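Local coordinates for protein KLLA0E08119p (Kluyveromyces lactis, PDB 3VA7) that is the biotin-dependent urea carboxylase part of a longer enzyme and probably makes urea-1-carboxylate from urea, bicarbonate and ATP, at residues K297-V302 against A320-E325; V237-M242 against A249-E254; P836-R841 against V850-L855. All blocks are in the same frame, centred on the assembly; numbering follows the deposited sequence.

Contact 1: residues K297-V302 against A320-E325; sequences KCAGTV and ARLQVE. With GOL (glycerol), chain F.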
ATOM      1  N   LYS A 297     -14.845 -35.232 -31.028  1.00 31.85           N
ATOM      2  CA  LYS A 297     -15.659 -34.029 -30.964  1.00 31.09           C
ATOM      3  C   LYS A 297     -15.019 -32.823 -30.219  1.00 31.39           C
ATOM      4  O   LYS A 297     -14.599 -32.940 -29.015  1.00 29.32           O
ATOM      5  CB  LYS A 297     -17.010 -34.341 -30.353  1.00 30.38           C
ATOM      6  CG  LYS A 297     -18.016 -33.427 -30.896  1.00 29.15           C
ATOM      7  CD  LYS A 297     -19.370 -33.674 -30.339  1.00 26.50           C
ATOM      8  CE  LYS A 297     -20.384 -33.359 -31.475  1.00 28.83           C
ATOM      9  NZ  LYS A 297     -21.811 -33.527 -31.054  1.00 28.52           N
ATOM     10  N   CYS A 298     -15.040 -31.677 -30.942  1.00 31.53           N
ATOM     11  CA  CYS A 298     -14.506 -30.377 -30.541  1.00 32.74           C
ATOM     12  C   CYS A 298     -12.993 -30.343 -30.636  1.00 33.01           C
ATOM     13  O   CYS A 298     -12.447 -30.802 -31.637  1.00 34.33           O
ATOM     14  CB  CYS A 298     -14.999 -29.908 -29.143  1.00 33.06           C
ATOM     15  SG  CYS A 298     -16.806 -29.701 -28.984  1.00 37.65           S
ATOM     16  N   ALA A 299     -12.303 -29.819 -29.624  1.00 32.85           N
ATOM     17  CA  ALA A 299     -10.874 -29.523 -29.789  1.00 33.64           C
ATOM     18  C   ALA A 299     -10.005 -30.501 -29.030  1.00 34.02           C
ATOM     19  O   ALA A 299     -10.234 -30.795 -27.860  1.00 34.05           O
ATOM     20  CB  ALA A 299     -10.522 -28.034 -29.360  1.00 32.28           C
ATOM     21  N   GLY A 300      -8.971 -30.980 -29.683  1.00 34.05           N
ATOM     22  CA  GLY A 300      -8.029 -31.792 -28.978  1.00 34.95           C
ATOM     23  C   GLY A 300      -6.649 -31.563 -29.543  1.00 36.09           C
ATOM     24  O   GLY A 300      -6.513 -31.084 -30.683  1.00 35.87           O
ATOM     25  N   THR A 301      -5.641 -31.949 -28.755  1.00 36.49           N
ATOM     26  CA  THR A 301      -4.258 -31.828 -29.167  1.00 37.76           C
ATOM     27  C   THR A 301      -3.509 -33.135 -29.123  1.00 39.09           C
ATOM     28  O   THR A 301      -3.549 -33.897 -28.128  1.00 38.79           O
ATOM     29  CB  THR A 301      -3.490 -30.804 -28.285  1.00 38.54           C
ATOM     30  OG1 THR A 301      -4.176 -29.532 -28.328  1.00 36.63           O
ATOM     31  CG2 THR A 301      -2.012 -30.663 -28.745  1.00 35.26           C
ATOM     32  N   VAL A 302      -2.793 -33.371 -30.212  1.00 39.97           N
ATOM     33  CA  VAL A 302      -1.985 -34.529 -30.302  1.00 41.10           C
ATOM     34  C   VAL A 302      -0.571 -34.069 -30.095  1.00 42.34           C
ATOM     35  O   VAL A 302      -0.027 -33.373 -30.940  1.00 42.13           O
ATOM     36  CB  VAL A 302      -2.126 -35.196 -31.672  1.00 41.49           C
ATOM     37  CG1 VAL A 302      -1.411 -36.538 -31.647  1.00 40.82           C
ATOM     38  CG2 VAL A 302      -3.618 -35.382 -32.051  1.00 40.13           C
ATOM     39  N   ALA A 320      -7.492 -34.114 -24.346  1.00 38.84           N
ATOM     40  CA  ALA A 320      -8.860 -34.218 -24.817  1.00 36.90           C
ATOM     41  C   ALA A 320      -9.641 -32.958 -24.424  1.00 35.77           C
ATOM     42  O   ALA A 320     -10.678 -33.026 -23.761  1.00 35.68           O
ATOM     43  CB  ALA A 320      -9.511 -35.495 -24.242  1.00 36.13           C
ATOM     44  N   ARG A 321      -9.127 -31.801 -24.849  1.00 34.21           N
ATOM     45  CA  ARG A 321      -9.608 -30.516 -24.385  1.00 31.85           C
ATOM     46  C   ARG A 321      -8.923 -29.423 -25.115  1.00 30.39           C
ATOM     47  O   ARG A 321      -7.961 -29.664 -25.798  1.00 30.77           O
ATOM     48  CB  ARG A 321      -9.271 -30.362 -22.913  1.00 33.04           C
ATOM     49  CG  ARG A 321      -7.793 -30.589 -22.561  1.00 34.81           C
ATOM     50  CD  ARG A 321      -7.577 -30.231 -21.063  1.00 39.11           C
ATOM     51  NE  ARG A 321      -6.232 -30.560 -20.573  1.00 41.55           N
ATOM     52  CZ  ARG A 321      -5.140 -29.865 -20.889  1.00 43.20           C
ATOM     53  NH1 ARG A 321      -5.219 -28.819 -21.729  1.00 41.68           N
ATOM     54  NH2 ARG A 321      -3.959 -30.216 -20.380  1.00 44.73           N
ATOM     55  N   LEU A 322      -9.378 -28.197 -24.943  1.00 29.19           N
ATOM     56  CA  LEU A 322      -8.609 -27.057 -25.406  1.00 28.69           C
ATOM     57  C   LEU A 322      -7.363 -26.902 -24.530  1.00 28.59           C
ATOM     58  O   LEU A 322      -7.312 -27.398 -23.411  1.00 29.04           O
ATOM     59  CB  LEU A 322      -9.462 -25.793 -25.339  1.00 28.28           C
ATOM     60  CG  LEU A 322      -8.950 -24.530 -26.026  1.00 28.02           C
ATOM     61  CD1 LEU A 322      -8.991 -24.586 -27.561  1.00 20.39           C
ATOM     62  CD2 LEU A 322      -9.737 -23.337 -25.520  1.00 27.29           C
ATOM     63  N   GLN A 323      -6.355 -26.212 -25.024  1.00 28.26           N
ATOM     64  CA  GLN A 323      -5.116 -26.029 -24.254  1.00 28.05           C
ATOM     65  C   GLN A 323      -4.762 -24.562 -23.986  1.00 27.31           C
ATOM     66  O   GLN A 323      -5.125 -23.666 -24.806  1.00 26.97           O
ATOM     67  CB  GLN A 323      -3.944 -26.663 -24.994  1.00 28.51           C
ATOM     68  CG  GLN A 323      -3.797 -28.165 -24.857  1.00 28.85           C
ATOM     69  CD  GLN A 323      -2.619 -28.625 -25.665  1.00 30.08           C
ATOM     70  OE1 GLN A 323      -2.600 -28.423 -26.862  1.00 36.19           O
ATOM     71  NE2 GLN A 323      -1.616 -29.176 -25.031  1.00 28.45           N
ATOM     72  N   VAL A 324      -4.056 -24.323 -22.863  1.00 26.33           N
ATOM     73  CA  VAL A 324      -3.593 -22.992 -22.489  1.00 26.74           C
ATOM     74  C   VAL A 324      -2.955 -22.217 -23.675  1.00 27.86           C
ATOM     75  O   VAL A 324      -3.374 -21.110 -23.972  1.00 28.48           O
ATOM     76  CB  VAL A 324      -2.662 -22.981 -21.231  1.00 28.33           C
ATOM     77  CG1 VAL A 324      -2.240 -21.507 -20.874  1.00 26.77           C
ATOM     78  CG2 VAL A 324      -3.315 -23.702 -19.971  1.00 24.32           C
ATOM     79  N   GLU A 325      -2.041 -22.838 -24.418  1.00 28.00           N
ATOM     80  CA  GLU A 325      -1.355 -22.163 -25.546  1.00 28.65           C
ATOM     81  C   GLU A 325      -2.146 -21.930 -26.812  1.00 29.01           C
ATOM     82  O   GLU A 325      -1.548 -21.467 -27.810  1.00 30.43           O
ATOM     83  CB  GLU A 325      -0.035 -22.866 -25.945  1.00 27.66           C
ATOM     84  CG  GLU A 325      -0.172 -24.320 -26.278  1.00 29.20           C
ATOM     85  CD  GLU A 325      -0.037 -25.256 -25.062  1.00 33.79           C
ATOM     86  OE1 GLU A 325      -0.436 -24.881 -23.942  1.00 33.13           O
ATOM     87  OE2 GLU A 325       0.496 -26.382 -25.230  1.00 36.58           O
TER
HETATM   88  C1  GOL F1905     -12.550 -29.261 -25.704  1.00 50.85           C
HETATM   89  O1  GOL F1905     -12.691 -29.825 -27.017  1.00 48.06           O
HETATM   90  C2  GOL F1905     -13.328 -29.907 -24.525  1.00 50.38           C
HETATM   91  O2  GOL F1905     -14.019 -28.919 -23.831  1.00 48.47           O
HETATM   92  C3  GOL F1905     -12.461 -30.552 -23.430  1.00 52.45           C
HETATM   93  O3  GOL F1905     -12.944 -31.792 -22.925  1.00 51.31           O
HETATM   94  O   HOH W   1      -6.865 -28.558 -27.849  1.00 39.60           O
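T301 turns OG1 beside its own backbone N (chi1 -56°), and Q323, whose chain runs straight on beyond CG (chi2 179°), brings its amide across that hydroxyl at about a right angle. The hydroxyl donates to Q323 OE1, but the modelled separation of T301 OG1 and Q323 OE1, 2.4 Å, is implausibly short at this resolution, so the detail of the bond is doubtful. The amide of Q323 also has weak bonds to R255 through OE1 and to E238 and E303 through NE2, which would hold it only loosely. A water bridges the strand to the loop, donating to T301 OG1 at 2.9 Å and to R321 O at 2.6 Å. The main chains run 84° apart, so the loop crosses the strand instead of pairing with it. This loop is the N-A-R-L-Q-V-E-H signature of the biotin carboxylase family, leaving strand 312-319 of the ATP-grasp domain and folding over its neighbour, strand 299-307. As in relatives, it probably borders the carboxylation site. G300 carries no side chain, and R321 O lies 3.8 Å from G300 CA. R321 CB points away from the strand; its NH1 bonds to L322 O at 3.0 Å with the acceptor in the guanidinium plane, while NE makes a salt bridge to E116. On the apolar flank, CB of A299 meets CD1 of L322 at 4.2 Å, and M341 of helix 337-345 touches both. Beside them sits a glycerol, probably from the crystallisation liquor. Its O1 accepts from A299 N at 2.6 Å and donates to A299 O at 2.8 Å, a carbonyl that also receives the hydroxyl of Y296.

Contact 2: residues V237-M242 against A249-E254; sequences VEIQMM and AIAIGE
The amide of Q240 rides on a CG that lies 4.1 Å from I252 CB, the two side chains running side by side. M241 O lies in the plane of this amide and takes NE2 at 3.3 Å, although NE2 stands 45° out of the carbonyl plane of M241; OE1 is bonded to R255. The carboxylate of E254 leads away from the neighbouring strand to a salt bridge with R280, so its CB and CG do the local packing: CB meets I239 CD1 at 3.6 Å and CG lies beside V237 CG1. On the face of I239, A251 CB touches I239 CG2, with helix 277-293 beyond. On the opposite face, that of M242 and I250, M242 CB packs on I250 CG2 at 3.7 Å, next to helix 337-345. Backbone bonds fix the register. M242 and I250 exchange two, with M242 N to I250 O at 2.9 Å. Q240 N, by contrast, donates to G253 O at 2.9 Å, whereas Q240 O accepts from I252 N at 2.7 Å. One residue thus faces two, and the near-helical psi of I252 (-28°) agrees: this is a beta bulge in an antiparallel hairpin of the ATP-grasp domain.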
ATOM      1  N   VAL A 237       6.385 -31.086 -30.103  1.00 46.28           N
ATOM      2  CA  VAL A 237       5.644 -30.465 -31.178  1.00 43.81           C
ATOM      3  C   VAL A 237       4.262 -31.040 -31.080  1.00 43.09           C
ATOM      4  O   VAL A 237       4.106 -32.259 -31.014  1.00 44.22           O
ATOM      5  CB  VAL A 237       6.238 -30.736 -32.537  1.00 43.39           C
ATOM      6  CG1 VAL A 237       5.468 -29.980 -33.588  1.00 42.35           C
ATOM      7  CG2 VAL A 237       7.708 -30.319 -32.575  1.00 44.10           C
ATOM      8  N   GLU A 238       3.246 -30.190 -31.007  1.00 40.75           N
ATOM      9  CA  GLU A 238       1.915 -30.707 -30.863  1.00 39.07           C
ATOM     10  C   GLU A 238       1.067 -30.192 -32.007  1.00 38.53           C
ATOM     11  O   GLU A 238       1.373 -29.141 -32.616  1.00 38.59           O
ATOM     12  CB  GLU A 238       1.355 -30.346 -29.493  1.00 39.36           C
ATOM     13  CG  GLU A 238       1.104 -28.831 -29.290  1.00 40.19           C
ATOM     14  CD  GLU A 238       0.871 -28.452 -27.841  1.00 41.45           C
ATOM     15  OE1 GLU A 238       1.129 -29.268 -26.911  1.00 41.92           O
ATOM     16  OE2 GLU A 238       0.426 -27.308 -27.631  1.00 42.54           O
ATOM     17  N   ILE A 239       0.015 -30.939 -32.319  1.00 37.23           N
ATOM     18  CA  ILE A 239      -0.891 -30.547 -33.366  1.00 36.48           C
ATOM     19  C   ILE A 239      -2.221 -30.190 -32.758  1.00 36.55           C
ATOM     20  O   ILE A 239      -2.770 -30.928 -31.959  1.00 37.34           O
ATOM     21  CB  ILE A 239      -1.059 -31.649 -34.434  1.00 36.49           C
ATOM     22  CG1 ILE A 239       0.263 -31.938 -35.153  1.00 34.43           C
ATOM     23  CG2 ILE A 239      -2.144 -31.235 -35.494  1.00 36.93           C
ATOM     24  CD1 ILE A 239       0.486 -31.025 -36.358  1.00 34.59           C
ATOM     25  N   GLN A 240      -2.737 -29.036 -33.119  1.00 36.45           N
ATOM     26  CA  GLN A 240      -4.068 -28.643 -32.685  1.00 36.33           C
ATOM     27  C   GLN A 240      -5.046 -29.184 -33.695  1.00 36.62           C
ATOM     28  O   GLN A 240      -4.965 -28.855 -34.893  1.00 36.75           O
ATOM     29  CB  GLN A 240      -4.189 -27.123 -32.648  1.00 36.12           C
ATOM     30  CG  GLN A 240      -5.590 -26.631 -32.478  1.00 35.70           C
ATOM     31  CD  GLN A 240      -6.088 -26.821 -31.062  1.00 36.41           C
ATOM     32  OE1 GLN A 240      -5.537 -26.258 -30.109  1.00 36.15           O
ATOM     33  NE2 GLN A 240      -7.102 -27.645 -30.911  1.00 33.21           N
ATOM     34  N   MET A 241      -5.989 -29.992 -33.224  1.00 37.01           N
ATOM     35  CA  MET A 241      -6.922 -30.606 -34.125  1.00 37.71           C
ATOM     36  C   MET A 241      -8.356 -30.288 -33.733  1.00 37.43           C
ATOM     37  O   MET A 241      -8.666 -30.034 -32.563  1.00 38.66           O
ATOM     38  CB  MET A 241      -6.598 -32.107 -34.236  1.00 38.65           C
ATOM     39  CG  MET A 241      -7.747 -33.053 -34.474  1.00 42.38           C
ATOM     40  SD  MET A 241      -8.067 -34.001 -32.978  1.00 53.11           S
ATOM     41  CE  MET A 241      -9.841 -33.761 -32.998  1.00 47.81           C
ATOM     42  N   MET A 242      -9.228 -30.274 -34.723  1.00 36.14           N
ATOM     43  CA  MET A 242     -10.650 -30.119 -34.497  1.00 35.38           C
ATOM     44  C   MET A 242     -11.397 -31.360 -35.062  1.00 34.31           C
ATOM     45  O   MET A 242     -11.071 -31.865 -36.154  1.00 33.78           O
ATOM     46  CB  MET A 242     -11.081 -28.825 -35.174  1.00 35.47           C
ATOM     47  CG  MET A 242     -12.138 -27.941 -34.447  1.00 38.57           C
ATOM     48  SD  MET A 242     -11.957 -27.336 -32.729  1.00 38.90           S
ATOM     49  CE  MET A 242     -10.219 -26.969 -32.687  1.00 36.35           C
ATOM     50  N   ALA A 249     -12.175 -34.833 -39.079  1.00 33.03           N
ATOM     51  CA  ALA A 249     -11.166 -34.223 -38.213  1.00 34.24           C
ATOM     52  C   ALA A 249     -10.280 -33.331 -39.057  1.00 35.13           C
ATOM     53  O   ALA A 249     -10.085 -33.612 -40.228  1.00 35.94           O
ATOM     54  CB  ALA A 249     -10.340 -35.310 -37.453  1.00 32.87           C
ATOM     55  N   ILE A 250      -9.741 -32.258 -38.481  1.00 36.24           N
ATOM     56  CA  ILE A 250      -8.914 -31.310 -39.262  1.00 36.81           C
ATOM     57  C   ILE A 250      -7.722 -30.800 -38.450  1.00 36.87           C
ATOM     58  O   ILE A 250      -7.852 -30.567 -37.233  1.00 37.66           O
ATOM     59  CB  ILE A 250      -9.780 -30.185 -39.840  1.00 37.08           C
ATOM     60  CG1 ILE A 250      -8.941 -29.138 -40.543  1.00 38.09           C
ATOM     61  CG2 ILE A 250     -10.617 -29.524 -38.734  1.00 38.13           C
ATOM     62  CD1 ILE A 250      -9.781 -28.335 -41.532  1.00 38.13           C
ATOM     63  N   ALA A 251      -6.535 -30.722 -39.069  1.00 36.60           N
ATOM     64  CA  ALA A 251      -5.344 -30.292 -38.318  1.00 36.22           C
ATOM     65  C   ALA A 251      -5.194 -28.802 -38.573  1.00 37.22           C
ATOM     66  O   ALA A 251      -5.164 -28.329 -39.740  1.00 38.17           O
ATOM     67  CB  ALA A 251      -4.129 -31.052 -38.702  1.00 35.38           C
ATOM     68  N   ILE A 252      -5.169 -28.043 -37.487  1.00 36.92           N
ATOM     69  CA  ILE A 252      -5.283 -26.604 -37.613  1.00 36.67           C
ATOM     70  C   ILE A 252      -3.884 -25.990 -37.675  1.00 36.40           C
ATOM     71  O   ILE A 252      -3.701 -24.982 -38.355  1.00 36.53           O
ATOM     72  CB  ILE A 252      -6.239 -26.038 -36.512  1.00 37.59           C
ATOM     73  CG1 ILE A 252      -7.646 -26.625 -36.765  1.00 38.70           C
ATOM     74  CG2 ILE A 252      -6.240 -24.524 -36.467  1.00 35.19           C
ATOM     75  CD1 ILE A 252      -8.847 -25.718 -36.458  1.00 43.08           C
ATOM     76  N   GLY A 253      -2.899 -26.661 -37.063  1.00 35.49           N
ATOM     77  CA  GLY A 253      -1.514 -26.235 -37.080  1.00 35.13           C
ATOM     78  C   GLY A 253      -0.717 -26.923 -35.978  1.00 36.37           C
ATOM     79  O   GLY A 253      -1.261 -27.737 -35.196  1.00 35.66           O
ATOM     80  N   GLU A 254       0.579 -26.623 -35.907  1.00 36.95           N
ATOM     81  CA  GLU A 254       1.425 -27.207 -34.875  1.00 38.77           C
ATOM     82  C   GLU A 254       2.093 -26.128 -34.049  1.00 38.83           C
ATOM     83  O   GLU A 254       2.334 -24.998 -34.515  1.00 38.53           O
ATOM     84  CB  GLU A 254       2.501 -28.138 -35.468  1.00 39.91           C
ATOM     85  CG  GLU A 254       3.786 -27.443 -35.888  1.00 42.23           C
ATOM     86  CD  GLU A 254       3.604 -26.578 -37.123  1.00 49.03           C
ATOM     87  OE1 GLU A 254       2.478 -26.532 -37.702  1.00 51.01           O
ATOM     88  OE2 GLU A 254       4.604 -25.950 -37.534  1.00 52.26           O
TER

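Contact 3: residues P836-R841 against V850-L855; sequences PKVTYR and VEYGEL
This is a beta-hairpin pairing, V838 to R841 against V850 to Y852, within an antiparallel sheet of the carboxyltransferase part of the chain (subdomains C and D). T839 and E851 form its hydrogen-bonded pair, T839 N to E851 O at 3.0 Å and E851 N to T839 O at 2.7 Å; G853 N to K837 O, 2.9 Å, continues the ladder. On the face of T839 and E851, R841 bends at chi3 (93°) and reaches diagonally to the carboxylate. Its NH1 meets E851 OE1 on the syn side at 2.8 Å, a salt bridge whose guanidinium and carboxylate planes are 57° apart. NE and NH2 are taken up by P671 O and D676. A leucine in place of R841 would probably leave the E851 carboxylate and D676 without their cationic mate and untie this strand from the segment around P671. The other face is apolar: V838 CG2 comes to the edge of the Y852 ring, 3.7 Å from CE1, while V850 CG1 lies over one ring face toward the rim and also meets V838 CG1 at 3.7 Å. Helix 859-875 packs on Y852 and helix 901-912 on V838; E912 of the latter bonds Y852 OH, so the hairpin belongs to an antiparallel sheet backed by helices on this face.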
ATOM      1  N   PRO A 836     -12.531  39.131   9.531  1.00 36.84           N
ATOM      2  CA  PRO A 836     -12.110  38.977  10.916  1.00 35.41           C
ATOM      3  C   PRO A 836     -10.649  39.342  11.070  1.00 34.60           C
ATOM      4  O   PRO A 836      -9.956  39.637  10.117  1.00 34.32           O
ATOM      5  CB  PRO A 836     -12.271  37.496  11.140  1.00 34.30           C
ATOM      6  CG  PRO A 836     -11.910  36.934   9.748  1.00 36.34           C
ATOM      7  CD  PRO A 836     -12.565  37.841   8.799  1.00 35.81           C
ATOM      8  N   LYS A 837     -10.205  39.332  12.303  1.00 33.82           N
ATOM      9  CA  LYS A 837      -8.839  39.531  12.615  1.00 32.97           C
ATOM     10  C   LYS A 837      -8.007  38.375  12.038  1.00 32.07           C
ATOM     11  O   LYS A 837      -8.499  37.261  11.821  1.00 30.94           O
ATOM     12  CB  LYS A 837      -8.717  39.746  14.132  1.00 32.92           C
ATOM     13  CG  LYS A 837      -7.798  38.864  14.904  1.00 34.59           C
ATOM     14  CD  LYS A 837      -8.306  38.792  16.325  1.00 37.02           C
ATOM     15  CE  LYS A 837      -7.374  38.040  17.209  1.00 40.26           C
ATOM     16  NZ  LYS A 837      -6.462  39.064  17.723  1.00 43.30           N
ATOM     17  N   VAL A 838      -6.769  38.714  11.716  1.00 30.65           N
ATOM     18  CA  VAL A 838      -5.862  37.824  11.107  1.00 29.24           C
ATOM     19  C   VAL A 838      -4.630  37.832  11.956  1.00 29.98           C
ATOM     20  O   VAL A 838      -4.124  38.909  12.348  1.00 30.36           O
ATOM     21  CB  VAL A 838      -5.515  38.249   9.718  1.00 29.43           C
ATOM     22  CG1 VAL A 838      -4.711  37.127   9.046  1.00 28.57           C
ATOM     23  CG2 VAL A 838      -6.813  38.572   8.890  1.00 26.66           C
ATOM     24  N   THR A 839      -4.184  36.614  12.289  1.00 29.89           N
ATOM     25  CA  THR A 839      -2.971  36.407  13.057  1.00 29.32           C
ATOM     26  C   THR A 839      -2.027  35.536  12.257  1.00 29.19           C
ATOM     27  O   THR A 839      -2.388  34.448  11.852  1.00 30.11           O
ATOM     28  CB  THR A 839      -3.292  35.784  14.389  1.00 29.29           C
ATOM     29  OG1 THR A 839      -4.377  36.530  14.949  1.00 30.20           O
ATOM     30  CG2 THR A 839      -2.080  35.828  15.346  1.00 26.74           C
ATOM     31  N   TYR A 840      -0.828  36.060  12.034  1.00 28.52           N
ATOM     32  CA  TYR A 840       0.199  35.434  11.265  1.00 27.85           C
ATOM     33  C   TYR A 840       1.244  34.896  12.242  1.00 27.95           C
ATOM     34  O   TYR A 840       1.837  35.675  13.022  1.00 28.62           O
ATOM     35  CB  TYR A 840       0.803  36.461  10.303  1.00 27.71           C
ATOM     36  CG  TYR A 840      -0.177  36.973   9.241  1.00 29.58           C
ATOM     37  CD1 TYR A 840      -0.945  38.147   9.434  1.00 26.50           C
ATOM     38  CD2 TYR A 840      -0.335  36.284   8.044  1.00 27.47           C
ATOM     39  CE1 TYR A 840      -1.838  38.594   8.442  1.00 25.03           C
ATOM     40  CE2 TYR A 840      -1.199  36.743   7.046  1.00 27.47           C
ATOM     41  CZ  TYR A 840      -1.961  37.887   7.250  1.00 27.73           C
ATOM     42  OH  TYR A 840      -2.830  38.274   6.213  1.00 27.69           O
ATOM     43  N   ARG A 841       1.437  33.566  12.238  1.00 26.67           N
ATOM     44  CA  ARG A 841       2.413  32.941  13.131  1.00 25.74           C
ATOM     45  C   ARG A 841       3.516  32.220  12.361  1.00 25.46           C
ATOM     46  O   ARG A 841       3.288  31.570  11.323  1.00 24.29           O
ATOM     47  CB  ARG A 841       1.784  31.997  14.164  1.00 24.71           C
ATOM     48  CG  ARG A 841       0.477  32.453  14.693  1.00 25.64           C
ATOM     49  CD  ARG A 841      -0.218  31.459  15.616  1.00 23.59           C
ATOM     50  NE  ARG A 841       0.171  31.798  16.954  1.00 26.18           N
ATOM     51  CZ  ARG A 841      -0.649  32.341  17.814  1.00 29.30           C
ATOM     52  NH1 ARG A 841      -1.904  32.572  17.461  1.00 27.93           N
ATOM     53  NH2 ARG A 841      -0.207  32.639  19.022  1.00 34.75           N
ATOM     54  N   VAL A 850      -1.505  31.165   8.910  1.00 24.83           N
ATOM     55  CA  VAL A 850      -2.472  32.301   8.927  1.00 25.55           C
ATOM     56  C   VAL A 850      -3.708  31.871   9.714  1.00 27.29           C
ATOM     57  O   VAL A 850      -4.394  30.902   9.337  1.00 27.84           O
ATOM     58  CB  VAL A 850      -2.946  32.689   7.464  1.00 25.43           C
ATOM     59  CG1 VAL A 850      -3.889  33.832   7.458  1.00 23.41           C
ATOM     60  CG2 VAL A 850      -1.801  33.035   6.588  1.00 24.81           C
ATOM     61  N   GLU A 851      -4.017  32.565  10.792  1.00 28.58           N
ATOM     62  CA  GLU A 851      -5.180  32.200  11.613  1.00 30.47           C
ATOM     63  C   GLU A 851      -6.319  33.231  11.623  1.00 31.67           C
ATOM     64  O   GLU A 851      -6.141  34.368  12.025  1.00 31.78           O
ATOM     65  CB  GLU A 851      -4.736  31.960  13.055  1.00 29.92           C
ATOM     66  CG  GLU A 851      -3.865  30.761  13.224  1.00 31.24           C
ATOM     67  CD  GLU A 851      -3.459  30.638  14.658  1.00 34.52           C
ATOM     68  OE1 GLU A 851      -3.525  31.660  15.378  1.00 36.63           O
ATOM     69  OE2 GLU A 851      -3.075  29.532  15.066  1.00 35.12           O
ATOM     70  N   TYR A 852      -7.494  32.826  11.205  1.00 33.80           N
ATOM     71  CA  TYR A 852      -8.638  33.733  11.266  1.00 36.33           C
ATOM     72  C   TYR A 852      -9.456  33.751  12.570  1.00 38.21           C
ATOM     73  O   TYR A 852      -9.690  32.718  13.214  1.00 39.96           O
ATOM     74  CB  TYR A 852      -9.577  33.477  10.085  1.00 35.79           C
ATOM     75  CG  TYR A 852      -8.988  33.856   8.746  1.00 35.16           C
ATOM     76  CD1 TYR A 852      -8.483  35.165   8.495  1.00 35.22           C
ATOM     77  CD2 TYR A 852      -8.935  32.945   7.739  1.00 31.14           C
ATOM     78  CE1 TYR A 852      -7.980  35.510   7.247  1.00 32.52           C
ATOM     79  CE2 TYR A 852      -8.430  33.289   6.500  1.00 32.77           C
ATOM     80  CZ  TYR A 852      -7.957  34.553   6.257  1.00 31.31           C
ATOM     81  OH  TYR A 852      -7.441  34.804   5.007  1.00 30.09           O
ATOM     82  N   GLY A 853      -9.904  34.945  12.920  1.00 39.42           N
ATOM     83  CA  GLY A 853     -10.924  35.151  13.911  1.00 40.96           C
ATOM     84  C   GLY A 853     -10.364  35.102  15.297  1.00 42.66           C
ATOM     85  O   GLY A 853      -9.152  35.026  15.469  1.00 42.80           O
ATOM     86  N   GLU A 854     -11.265  35.166  16.275  1.00 44.33           N
ATOM     87  CA  GLU A 854     -10.987  34.715  17.621  1.00 46.89           C
ATOM     88  C   GLU A 854     -11.037  33.164  17.614  1.00 47.34           C
ATOM     89  O   GLU A 854     -11.336  32.542  16.573  1.00 46.48           O
ATOM     90  CB  GLU A 854     -11.996  35.338  18.611  1.00 48.04           C
ATOM     91  CG  GLU A 854     -12.087  36.895  18.557  1.00 49.72           C
ATOM     92  CD  GLU A 854     -10.888  37.607  19.206  1.00 54.90           C
ATOM     93  OE1 GLU A 854     -10.167  36.960  19.998  1.00 57.51           O
ATOM     94  OE2 GLU A 854     -10.653  38.815  18.919  1.00 57.85           O
ATOM     95  N   LEU A 855     -10.686  32.541  18.737  1.00 48.60           N
ATOM     96  CA  LEU A 855     -10.617  31.062  18.794  1.00 50.08           C
ATOM     97  C   LEU A 855     -12.058  30.464  18.827  1.00 50.36           C
ATOM     98  O   LEU A 855     -12.693  30.275  19.881  1.00 50.58           O
ATOM     99  CB  LEU A 855      -9.676  30.547  19.911  1.00 50.52           C
ATOM    100  CG  LEU A 855      -8.245  31.158  20.116  1.00 53.72           C
ATOM    101  CD1 LEU A 855      -7.460  30.477  21.265  1.00 52.95           C
ATOM    102  CD2 LEU A 855      -7.342  31.257  18.843  1.00 53.99           C
TER
HETATM  103  O   HOH W   2      -6.506  35.554  14.357  1.00 35.33           O

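In the fold
From the N terminus, contact 2 comes first, closing the short turn between strands 235-244 and 249-261. Contact 1 follows in series, closing the longer excursion from strand 299-307 through strand 312-319 into the loop before helix 326-333. Neither encloses nor crosses the other, yet their centres are 9 Å apart, because strands 235-244 and 299-307 are neighbours in one sheet; a probable backbone hydrogen bond from I239 N to V302 O, 2.8 Å, joins them. Both belong to the biotin carboxylase part. Contact 3 opens some 500 residues later, again a hairpin closure, in the carboxyltransferase part, its centre about 76 Å and 81 Å from those of contacts 1 and 2, on the opposite side of the chain's centre.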